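PDB 2OAS: 4-hydroxybutyrate coenzyme A transferase from Shewanella oneidensis, which probably transfers coenzyme A between acyl-CoA and a carboxylate such as acetate or 4-hydroxybutyrate. Local coordinates for residues Ile116-Pro121 against Gly161-Asp166; Leu207-Gly212 against Asp216-Cys221; Asp237-Leu242 against Gly246-Thr251; Tyr272-Val275 against Ala280-Phe283. All coordinates share one frame; numbering follows the deposited sequence.

Interaction 1 of 4, residues Ile116-Pro121 against Gly161-Asp166; sequences IQVSPP and GFIHID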
loop_
_atom_site.group_PDB
_atom_site.type_symbol
_atom_site.label_atom_id
_atom_site.label_comp_id
_atom_site.label_asym_id
_atom_site.label_seq_id
_atom_site.Cartn_x
_atom_site.Cartn_y
_atom_site.Cartn_z
ATOM N N ILE A 116 27.465 15.105 2.426
ATOM C CA ILE A 116 27.332 14.140 3.499
ATOM C C ILE A 116 28.252 14.390 4.680
ATOM O O ILE A 116 29.214 15.137 4.580
ATOM C CB ILE A 116 27.574 12.714 2.966
ATOM C CG1 ILE A 116 29.008 12.574 2.469
ATOM C CG2 ILE A 116 26.654 12.440 1.807
ATOM C CD1 ILE A 116 29.323 11.191 1.953
ATOM N N GLN A 117 27.933 13.764 5.804
ATOM C CA GLN A 117 28.725 13.883 7.018
ATOM C C GLN A 117 29.186 12.481 7.418
ATOM O O GLN A 117 28.350 11.606 7.674
ATOM C CB GLN A 117 27.884 14.461 8.142
ATOM C CG GLN A 117 28.704 14.774 9.372
ATOM C CD GLN A 117 27.906 15.431 10.456
ATOM O OE1 GLN A 117 28.452 15.875 11.458
ATOM N NE2 GLN A 117 26.594 15.504 10.262
ATOM N N VAL A 118 30.498 12.262 7.487
ATOM C CA VAL A 118 31.026 10.941 7.856
ATOM C C VAL A 118 32.040 10.937 8.985
ATOM O O VAL A 118 32.573 11.976 9.384
ATOM C CB VAL A 118 31.712 10.234 6.669
ATOM C CG1 VAL A 118 30.747 10.050 5.504
ATOM C CG2 VAL A 118 32.932 11.032 6.236
ATOM N N SER A 119 32.321 9.746 9.496
ATOM C CA SER A 119 33.310 9.605 10.553
ATOM C C SER A 119 34.652 9.644 9.852
ATOM O O SER A 119 34.743 9.363 8.666
ATOM C CB SER A 119 33.138 8.285 11.286
ATOM O OG SER A 119 33.061 7.223 10.363
ATOM N N PRO A 120 35.707 10.024 10.571
ATOM C CA PRO A 120 37.021 10.080 9.942
ATOM C C PRO A 120 37.436 8.746 9.335
ATOM O O PRO A 120 37.040 7.681 9.799
ATOM C CB PRO A 120 37.928 10.518 11.087
ATOM C CG PRO A 120 37.255 9.938 12.281
ATOM C CD PRO A 120 35.812 10.268 12.019
ATOM N N PRO A 121 38.224 8.794 8.267
ATOM C CA PRO A 121 38.683 7.568 7.614
ATOM C C PRO A 121 39.574 6.741 8.530
ATOM O O PRO A 121 40.302 7.293 9.356
ATOM C CB PRO A 121 39.448 8.101 6.409
ATOM C CG PRO A 121 40.013 9.402 6.936
ATOM C CD PRO A 121 38.790 9.985 7.607
ATOM N N GLY A 161 26.769 1.604 5.977
ATOM C CA GLY A 161 27.189 2.992 5.931
ATOM C C GLY A 161 28.636 3.264 5.558
ATOM O O GLY A 161 29.054 4.419 5.560
ATOM N N PHE A 162 29.408 2.236 5.231
ATOM C CA PHE A 162 30.812 2.429 4.878
ATOM C C PHE A 162 31.060 2.895 3.444
ATOM O O PHE A 162 30.412 2.437 2.509
ATOM C CB PHE A 162 31.586 1.131 5.150
ATOM C CG PHE A 162 31.752 0.846 6.603
ATOM C CD1 PHE A 162 32.607 1.625 7.378
ATOM C CD2 PHE A 162 30.996 -0.138 7.219
ATOM C CE1 PHE A 162 32.693 1.436 8.749
ATOM C CE2 PHE A 162 31.075 -0.338 8.594
ATOM C CZ PHE A 162 31.929 0.449 9.360
ATOM N N ILE A 163 32.015 3.809 3.285
ATOM C CA ILE A 163 32.366 4.373 1.981
ATOM C C ILE A 163 33.827 4.837 2.018
ATOM O O ILE A 163 34.316 5.340 3.037
ATOM C CB ILE A 163 31.398 5.563 1.625
ATOM C CG1 ILE A 163 31.869 6.310 0.368
ATOM C CG2 ILE A 163 31.342 6.546 2.779
ATOM C CD1 ILE A 163 31.913 5.484 -0.885
ATOM N N HIS A 164 34.527 4.660 0.905
ATOM C CA HIS A 164 35.940 5.025 0.846
ATOM C C HIS A 164 36.146 6.497 0.531
ATOM O O HIS A 164 35.448 7.057 -0.298
ATOM C CB HIS A 164 36.661 4.147 -0.180
ATOM C CG HIS A 164 38.145 4.107 0.016
ATOM N ND1 HIS A 164 38.994 5.048 -0.524
ATOM C CD2 HIS A 164 38.920 3.274 0.740
ATOM C CE1 HIS A 164 40.228 4.794 -0.142
ATOM N NE2 HIS A 164 40.211 3.723 0.626
ATOM N N ILE A 165 37.117 7.110 1.195
ATOM C CA ILE A 165 37.376 8.531 1.023
ATOM C C ILE A 165 37.809 8.939 -0.389
ATOM O O ILE A 165 37.755 10.111 -0.722
ATOM C CB ILE A 165 38.417 9.031 2.044
ATOM C CG1 ILE A 165 38.404 10.556 2.093
ATOM C CG2 ILE A 165 39.810 8.521 1.672
ATOM C CD1 ILE A 165 39.401 11.132 3.053
ATOM N N ASP A 166 38.250 7.998 -1.219
ATOM C CA ASP A 166 38.639 8.381 -2.571
ATOM C C ASP A 166 37.418 8.592 -3.446
ATOM O O ASP A 166 37.544 8.984 -4.595
ATOM C CB ASP A 166 39.541 7.342 -3.223
ATOM C CG ASP A 166 40.956 7.401 -2.700
ATOM O OD1 ASP A 166 41.349 8.467 -2.163
ATOM O OD2 ASP A 166 41.674 6.384 -2.839
#

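Interaction 2 of 4, residues Leu207-Gly212 against Asp216-Cys221; sequences LQMGIG and DAVLSC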
loop_
_atom_site.group_PDB
_atom_site.type_symbol
_atom_site.label_atom_id
_atom_site.label_comp_id
_atom_site.label_asym_id
_atom_site.label_seq_id
_atom_site.Cartn_x
_atom_site.Cartn_y
_atom_site.Cartn_z
ATOM N N LEU A 207 9.815 -5.469 17.408
ATOM C CA LEU A 207 9.406 -4.068 17.380
ATOM C C LEU A 207 9.850 -3.158 16.252
ATOM O O LEU A 207 10.925 -3.314 15.654
ATOM C CB LEU A 207 9.808 -3.381 18.687
ATOM C CG LEU A 207 9.402 -3.989 20.031
ATOM C CD1 LEU A 207 10.047 -3.192 21.158
ATOM C CD2 LEU A 207 7.901 -4.008 20.147
ATOM N N GLN A 208 8.990 -2.180 15.996
ATOM C CA GLN A 208 9.218 -1.144 15.011
ATOM C C GLN A 208 8.441 0.076 15.492
ATOM O O GLN A 208 7.212 0.022 15.635
ATOM C CB GLN A 208 8.744 -1.584 13.635
ATOM C CG GLN A 208 8.986 -0.551 12.540
ATOM C CD GLN A 208 7.958 0.592 12.570
ATOM O OE1 GLN A 208 6.759 0.377 12.352
ATOM N NE2 GLN A 208 8.427 1.809 12.853
HETATM N N MSE A 209 9.171 1.165 15.745
HETATM C CA MSE A 209 8.585 2.408 16.239
HETATM C C MSE A 209 9.280 3.679 15.808
HETATM O O MSE A 209 10.348 3.649 15.209
HETATM C CB MSE A 209 8.598 2.427 17.751
HETATM C CG MSE A 209 7.639 1.502 18.409
HETATM SE SE MSE A 209 7.922 1.711 20.283
HETATM C CE MSE A 209 8.714 -0.040 20.602
ATOM N N GLY A 210 8.658 4.801 16.168
ATOM C CA GLY A 210 9.201 6.110 15.868
ATOM C C GLY A 210 9.620 6.837 17.144
ATOM O O GLY A 210 9.669 6.231 18.216
ATOM N N ILE A 211 9.922 8.132 17.025
ATOM C CA ILE A 211 10.334 8.961 18.158
ATOM C C ILE A 211 9.181 9.807 18.674
ATOM O O ILE A 211 8.280 10.182 17.926
ATOM C CB ILE A 211 11.487 9.928 17.775
ATOM C CG1 ILE A 211 11.265 10.461 16.357
ATOM C CG2 ILE A 211 12.826 9.226 17.891
ATOM C CD1 ILE A 211 12.255 11.534 15.925
ATOM N N GLY A 212 9.223 10.114 19.965
ATOM C CA GLY A 212 8.181 10.920 20.564
ATOM C C GLY A 212 7.761 10.420 21.927
ATOM O O GLY A 212 8.262 9.411 22.433
ATOM N N ASP A 216 7.941 6.475 23.656
ATOM C CA ASP A 216 8.631 6.351 24.937
ATOM C C ASP A 216 7.740 5.742 26.005
ATOM O O ASP A 216 8.152 4.832 26.727
ATOM C CB ASP A 216 9.126 7.712 25.432
ATOM C CG ASP A 216 10.238 8.276 24.575
ATOM O OD1 ASP A 216 11.171 7.522 24.220
ATOM O OD2 ASP A 216 10.185 9.481 24.269
ATOM N N ALA A 217 6.520 6.262 26.110
ATOM C CA ALA A 217 5.564 5.768 27.087
ATOM C C ALA A 217 5.343 4.284 26.851
ATOM O O ALA A 217 5.204 3.513 27.798
ATOM C CB ALA A 217 4.248 6.527 26.962
ATOM N N VAL A 218 5.313 3.883 25.584
ATOM C CA VAL A 218 5.118 2.483 25.238
ATOM C C VAL A 218 6.304 1.654 25.701
ATOM O O VAL A 218 6.141 0.588 26.299
ATOM C CB VAL A 218 4.964 2.296 23.718
ATOM C CG1 VAL A 218 4.823 0.813 23.395
ATOM C CG2 VAL A 218 3.750 3.076 23.213
ATOM N N LEU A 219 7.501 2.150 25.414
ATOM C CA LEU A 219 8.729 1.462 25.791
ATOM C C LEU A 219 8.854 1.338 27.295
ATOM O O LEU A 219 9.354 0.338 27.803
ATOM C CB LEU A 219 9.930 2.202 25.218
ATOM C CG LEU A 219 9.993 2.107 23.693
ATOM C CD1 LEU A 219 10.976 3.116 23.155
ATOM C CD2 LEU A 219 10.392 0.697 23.292
ATOM N N SER A 220 8.393 2.346 28.015
ATOM C CA SER A 220 8.461 2.300 29.462
ATOM C C SER A 220 7.542 1.224 30.038
ATOM O O SER A 220 7.731 0.793 31.172
ATOM C CB SER A 220 8.110 3.667 30.045
ATOM O OG SER A 220 6.881 4.148 29.536
ATOM N N CYS A 221 6.557 0.780 29.260
ATOM C CA CYS A 221 5.638 -0.254 29.723
ATOM C C CYS A 221 6.039 -1.643 29.244
ATOM O O CYS A 221 5.304 -2.607 29.457
ATOM C CB CYS A 221 4.215 0.044 29.263
ATOM S SG CYS A 221 3.587 1.704 29.729
#

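Interaction 3 of 4, residues Asp237-Leu242 against Gly246-Thr251; sequences DGILQL and GVINNT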
loop_
_atom_site.group_PDB
_atom_site.type_symbol
_atom_site.label_atom_id
_atom_site.label_comp_id
_atom_site.label_asym_id
_atom_site.label_seq_id
_atom_site.Cartn_x
_atom_site.Cartn_y
_atom_site.Cartn_z
ATOM N N ASP A 237 16.629 6.710 22.409
ATOM C CA ASP A 237 16.978 6.343 23.767
ATOM C C ASP A 237 16.011 5.353 24.378
ATOM O O ASP A 237 16.402 4.533 25.203
ATOM C CB ASP A 237 17.058 7.605 24.619
ATOM C CG ASP A 237 18.195 8.522 24.189
ATOM O OD1 ASP A 237 19.310 8.385 24.737
ATOM O OD2 ASP A 237 17.971 9.362 23.293
ATOM N N GLY A 238 14.753 5.419 23.961
ATOM C CA GLY A 238 13.758 4.509 24.494
ATOM C C GLY A 238 14.194 3.064 24.363
ATOM O O GLY A 238 14.096 2.272 25.305
ATOM N N ILE A 239 14.700 2.719 23.193
ATOM C CA ILE A 239 15.130 1.352 22.955
ATOM C C ILE A 239 16.362 1.007 23.771
ATOM O O ILE A 239 16.428 -0.043 24.412
ATOM C CB ILE A 239 15.432 1.143 21.482
ATOM C CG1 ILE A 239 14.237 1.616 20.658
ATOM C CG2 ILE A 239 15.716 -0.318 21.218
ATOM C CD1 ILE A 239 12.953 0.898 20.996
ATOM N N LEU A 240 17.326 1.913 23.751
ATOM C CA LEU A 240 18.567 1.734 24.479
ATOM C C LEU A 240 18.318 1.268 25.921
ATOM O O LEU A 240 19.019 0.388 26.422
ATOM C CB LEU A 240 19.356 3.050 24.452
ATOM C CG LEU A 240 20.677 3.156 25.211
ATOM C CD1 LEU A 240 21.682 2.151 24.678
ATOM C CD2 LEU A 240 21.199 4.569 25.081
ATOM N N GLN A 241 17.314 1.837 26.577
ATOM C CA GLN A 241 16.991 1.473 27.957
ATOM C C GLN A 241 16.522 0.031 28.118
ATOM O O GLN A 241 16.844 -0.619 29.104
ATOM C CB GLN A 241 15.921 2.413 28.513
ATOM C CG GLN A 241 16.393 3.852 28.682
ATOM C CD GLN A 241 15.372 4.711 29.412
ATOM O OE1 GLN A 241 14.333 5.084 28.851
ATOM N NE2 GLN A 241 15.656 5.016 30.685
ATOM N N LEU A 242 15.749 -0.462 27.155
ATOM C CA LEU A 242 15.239 -1.827 27.202
ATOM C C LEU A 242 16.347 -2.816 26.870
ATOM O O LEU A 242 16.302 -3.983 27.266
ATOM C CB LEU A 242 14.068 -1.994 26.224
ATOM C CG LEU A 242 12.657 -1.683 26.755
ATOM C CD1 LEU A 242 12.643 -0.365 27.493
ATOM C CD2 LEU A 242 11.661 -1.675 25.606
ATOM N N GLY A 246 17.926 -6.055 29.215
ATOM C CA GLY A 246 17.866 -7.435 28.761
ATOM C C GLY A 246 16.545 -7.791 28.100
ATOM O O GLY A 246 16.386 -8.890 27.571
ATOM N N VAL A 247 15.599 -6.854 28.116
ATOM C CA VAL A 247 14.280 -7.074 27.522
ATOM C C VAL A 247 14.376 -7.310 26.021
ATOM O O VAL A 247 13.587 -8.053 25.448
ATOM C CB VAL A 247 13.360 -5.863 27.771
ATOM C CG1 VAL A 247 11.967 -6.148 27.253
ATOM C CG2 VAL A 247 13.315 -5.545 29.244
ATOM N N ILE A 248 15.346 -6.657 25.389
ATOM C CA ILE A 248 15.579 -6.788 23.947
ATOM C C ILE A 248 16.860 -7.591 23.709
ATOM O O ILE A 248 17.913 -7.261 24.260
ATOM C CB ILE A 248 15.731 -5.393 23.295
ATOM C CG1 ILE A 248 14.382 -4.672 23.283
ATOM C CG2 ILE A 248 16.291 -5.516 21.905
ATOM C CD1 ILE A 248 14.441 -3.282 22.703
ATOM N N ASN A 249 16.769 -8.638 22.896
ATOM C CA ASN A 249 17.930 -9.471 22.580
ATOM C C ASN A 249 17.891 -10.020 21.158
ATOM O O ASN A 249 18.768 -10.776 20.758
ATOM C CB ASN A 249 18.037 -10.622 23.570
ATOM C CG ASN A 249 16.777 -11.443 23.629
ATOM O OD1 ASN A 249 16.204 -11.777 22.598
ATOM N ND2 ASN A 249 16.338 -11.780 24.837
ATOM N N ASN A 250 16.862 -9.656 20.405
ATOM C CA ASN A 250 16.759 -10.085 19.017
ATOM C C ASN A 250 16.946 -11.582 18.811
ATOM O O ASN A 250 17.347 -12.037 17.733
ATOM C CB ASN A 250 17.793 -9.318 18.181
ATOM C CG ASN A 250 17.629 -7.819 18.304
ATOM O OD1 ASN A 250 16.575 -7.276 17.971
ATOM N ND2 ASN A 250 18.662 -7.144 18.787
ATOM N N THR A 251 16.636 -12.347 19.842
ATOM C CA THR A 251 16.777 -13.792 19.778
ATOM C C THR A 251 15.712 -14.470 18.918
ATOM O O THR A 251 15.960 -15.526 18.342
ATOM C CB THR A 251 16.730 -14.393 21.193
ATOM O OG1 THR A 251 17.881 -13.966 21.927
ATOM C CG2 THR A 251 16.712 -15.908 21.125
#

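Interaction 4 of 4, residues Tyr272-Val275 against Ala280-Phe283; sequences YDYV and AVIF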
loop_
_atom_site.group_PDB
_atom_site.type_symbol
_atom_site.label_atom_id
_atom_site.label_comp_id
_atom_site.label_asym_id
_atom_site.label_seq_id
_atom_site.Cartn_x
_atom_site.Cartn_y
_atom_site.Cartn_z
ATOM N N TYR A 272 24.320 7.713 20.656
ATOM C CA TYR A 272 25.341 7.744 19.614
ATOM C C TYR A 272 26.588 7.016 20.088
ATOM O O TYR A 272 27.413 6.542 19.298
ATOM C CB TYR A 272 25.690 9.190 19.250
ATOM C CG TYR A 272 24.502 10.020 18.814
ATOM C CD1 TYR A 272 23.446 9.445 18.109
ATOM C CD2 TYR A 272 24.446 11.387 19.082
ATOM C CE1 TYR A 272 22.359 10.216 17.685
ATOM C CE2 TYR A 272 23.370 12.166 18.662
ATOM C CZ TYR A 272 22.324 11.574 17.965
ATOM O OH TYR A 272 21.233 12.306 17.554
ATOM N N ASP A 273 26.711 6.915 21.396
ATOM C CA ASP A 273 27.849 6.271 22.001
ATOM C C ASP A 273 27.681 4.770 21.962
ATOM O O ASP A 273 28.645 4.010 21.853
ATOM C CB ASP A 273 27.942 6.717 23.436
ATOM C CG ASP A 273 29.332 6.841 23.887
ATOM O OD1 ASP A 273 30.073 5.833 23.789
ATOM O OD2 ASP A 273 29.683 7.953 24.323
ATOM N N TYR A 274 26.429 4.360 22.062
ATOM C CA TYR A 274 26.080 2.958 22.059
ATOM C C TYR A 274 26.176 2.403 20.655
ATOM O O TYR A 274 26.687 1.307 20.454
ATOM C CB TYR A 274 24.655 2.774 22.604
ATOM C CG TYR A 274 24.097 1.378 22.441
ATOM C CD1 TYR A 274 24.679 0.290 23.090
ATOM C CD2 TYR A 274 23.000 1.140 21.613
ATOM C CE1 TYR A 274 24.188 -1.005 22.912
ATOM C CE2 TYR A 274 22.501 -0.151 21.428
ATOM C CZ TYR A 274 23.106 -1.218 22.076
ATOM O OH TYR A 274 22.651 -2.500 21.856
ATOM N N VAL A 275 25.704 3.152 19.672
ATOM C CA VAL A 275 25.758 2.652 18.305
ATOM C C VAL A 275 27.158 2.753 17.734
ATOM O O VAL A 275 27.508 2.025 16.808
ATOM C CB VAL A 275 24.762 3.409 17.387
ATOM C CG1 VAL A 275 23.402 3.456 18.052
ATOM C CG2 VAL A 275 25.258 4.802 17.074
ATOM N N ALA A 280 26.636 -5.137 17.429
ATOM C CA ALA A 280 25.261 -5.561 17.642
ATOM C C ALA A 280 24.219 -4.644 16.992
ATOM O O ALA A 280 23.057 -5.027 16.873
ATOM C CB ALA A 280 24.982 -5.700 19.145
ATOM N N VAL A 281 24.633 -3.453 16.564
ATOM C CA VAL A 281 23.707 -2.516 15.928
ATOM C C VAL A 281 24.027 -2.358 14.450
ATOM O O VAL A 281 25.117 -1.928 14.075
ATOM C CB VAL A 281 23.734 -1.111 16.605
ATOM C CG1 VAL A 281 22.646 -0.222 16.013
ATOM C CG2 VAL A 281 23.535 -1.245 18.113
ATOM N N ILE A 282 23.067 -2.707 13.609
ATOM C CA ILE A 282 23.253 -2.619 12.177
ATOM C C ILE A 282 22.350 -1.594 11.489
ATOM O O ILE A 282 21.119 -1.705 11.498
ATOM C CB ILE A 282 23.025 -3.985 11.522
ATOM C CG1 ILE A 282 24.028 -4.996 12.087
ATOM C CG2 ILE A 282 23.150 -3.868 9.999
ATOM C CD1 ILE A 282 25.487 -4.607 11.877
ATOM N N PHE A 283 22.989 -0.590 10.905
ATOM C CA PHE A 283 22.311 0.456 10.177
ATOM C C PHE A 283 22.297 -0.037 8.750
ATOM O O PHE A 283 23.324 -0.091 8.077
ATOM C CB PHE A 283 23.080 1.783 10.263
ATOM C CG PHE A 283 22.936 2.476 11.585
ATOM C CD1 PHE A 283 23.551 1.972 12.727
ATOM C CD2 PHE A 283 22.141 3.618 11.698
ATOM C CE1 PHE A 283 23.371 2.580 13.955
ATOM C CE2 PHE A 283 21.955 4.232 12.927
ATOM C CZ PHE A 283 22.576 3.718 14.059
#

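Interaction 1 of 4, residues Ile116-Pro121 against Gly161-Asp166
V118 and P121 meet I163 and I165 where strand 113-118 of the parallel, Rossmann-like sheet of the N-terminal domain runs out into a loop. Strand 113-118 lies inside that sheet, between strands 145-150 and 21-24, and the loop after it carries P121. Residues 162-164 form a short strand of a separate two-stranded antiparallel sheet with strand 126-128, followed by a 3-10 turn at 165-166. The two segments approach through side chains without any hydrogen bond between them, and the CA atoms of V118 and I163 stand 8.9 Å apart.

The apolar contacts are two and both are light. V118 turns CG1 toward the methyl branch of I163, and V118 CG1 lies 4.5 Å from I163 CG2; the longer branch of I163 leads away from this meeting, so the short arm alone does the touching. Farther along, the backbones come closer, P121 CA to I165 CA being 6.8 Å. There I165 is stretched out, CG1 anti to the backbone N (chi1 -165°) and CD1 continuing the line, which carries its end to the ring of P121, with I165 CD1 4.3 Å from P121 CG. C127 of strand 126-128 touches both V118 and P121.

No polar bond crosses the contact. S119 OG accepts a weak bond from S128 N of strand 126-128, while H164 turns the edge of its ring to D166. There D166 N donates to H164 ND1 over 3.1 Å, nearly straight but 24° out of the imidazole plane.

Interaction 2 of 4, residues Leu207-Gly212 against Asp216-Cys221
M209, a selenomethionine, lies along L219, the two side chains sliding past each other in opposite directions. Its chain runs straight through chi2 and then bends at chi3 (-111°), which lays M209 CE against L219 CD2 at 3.3 Å, shorter than usual for two methyl groups, so the exact placing of CE is doubtful. M209 SE rests 4.0 Å from L219 CG. A looser 4.5 Å separates M209 SE from V218 CG1. L219 CD2 also meets L207 CD1 at 4.4 Å, so one leucine branch packs against two side chains of 207-212.

At the other end, G212 occupies the N-cap of helix 213-220, and G212 O takes the first-turn bond from D216 N (3.2 Å). D216 has CG beside its own backbone N (chi1 -68°), which brings the carboxylate back to G212, with D216 OD2 2.7 Å from G212 O. An alanine here could keep the backbone bond but would probably leave the G212 carbonyl without its carboxylate neighbour and open a gap beside the first turn.

G212 has a backbone conformation (phi 139°) that calls for glycine, because a CB would run into the carbonyl O of I211, and it lies about 6 Å from the bound coenzyme A. A strand, glycine-bearing loop and helix in this order form the first half of a Rossmann-like beta-alpha-beta unit, completed by strand 229-230.

Interaction 3 of 4, residues Asp237-Leu242 against Gly246-Thr251
L242 O takes two backbone donors from the loop that follows its helix, V247 N and I248 N, and both bonds are weak. V247 N comes within 3.1 Å of L242 O but is badly bent, with an N-H...O angle of 122°; I248 N is straighter at 151° yet farther off, 3.4 Å from L242 O. Two imperfect bonds thus share one carbonyl near the end of helix 237-244. The helix ends at G246, whose positive phi (81°), with two bonds back into the last turn, makes a Schellman motif.

Beside these bonds the contact is apolar. I248 has CG1 beside its backbone N and CD1 extended beyond it, which brings I248 CD1 to I239 CG2 at 3.6 Å and to L242 CB at 3.8 Å; I239 and I248 cross at about a right angle.

Farther along, N249 is held through both ends of its amide. N249 OD1 receives T251 N at 2.8 Å, closing an Asx turn, and a weak bond from T251 OG1, while N249 ND2 donates to D227 OD1. N250 OD1 accepts from V230 N, tying the loop to strand 229-230.

The helix packs on two others: I239 and L242 touch L219 of helix 213-220, and L240 touches K270, L271 and Y274 of helix 269-275, while I248 rests on L260 of strand 260-262.

Interaction 4 of 4, residues Tyr272-Val275 against Ala280-Phe283
V275 meets the edge of the F283 ring in the buried half of a contact between the end of helix 269-275 and strand 281-283. V275 CB lies near the ring plane, 3.8 Å from F283 CE1 and 4.0 Å from F283 CZ, and the two side chains cross at about a right angle. V281 CG1 stands more loosely, 4.3 Å from V275 CG1. Both valines, which are buried, also touch F235.

On the more open side, Y274 is partly exposed, yet its contact is the shorter. CG lies anti to the backbone N (chi1 171°), which carries the ring toward the strand, and Y274 CE2 comes within 3.6 Å of V281 CG2 at an oblique angle. Y274 OH is 4.0 Å from V281 CG2.

Were F283 replaced by an alanine, V275 would probably be left without the ring edge it packs on, and a gap would open between helix and strand.

N278, in the turn between the segments, donates through ND2 to Y274 O and accepts from A280 N through OD1. The strand's backbone bonds go to strands 260-262 and 158-159. With no hydrogen bond across, the helix is probably held on the strand mainly by apolar packing, with N278 tying the turn.

How the interactions relate
Interactions 2, 3 and 4 are buried contacts, whereas interaction 1 is a partly buried join in the N-terminal domain, its centre about 31 Å from that of interaction 2. Helix 237-244 joins the buried three: it forms part of interaction 3 and touches interaction 2 on one hand, where L219 also reaches G238, and interaction 4 on the other. Their chemistry differs with place. Interactions 2 and 3 each add backbone bonds at a helix end, the N-terminal end of helix 213-220, near coenzyme A, and the C-terminal end of helix 237-244, farther away, while interactions 1 and 4 rely between their segments on apolar side chains alone.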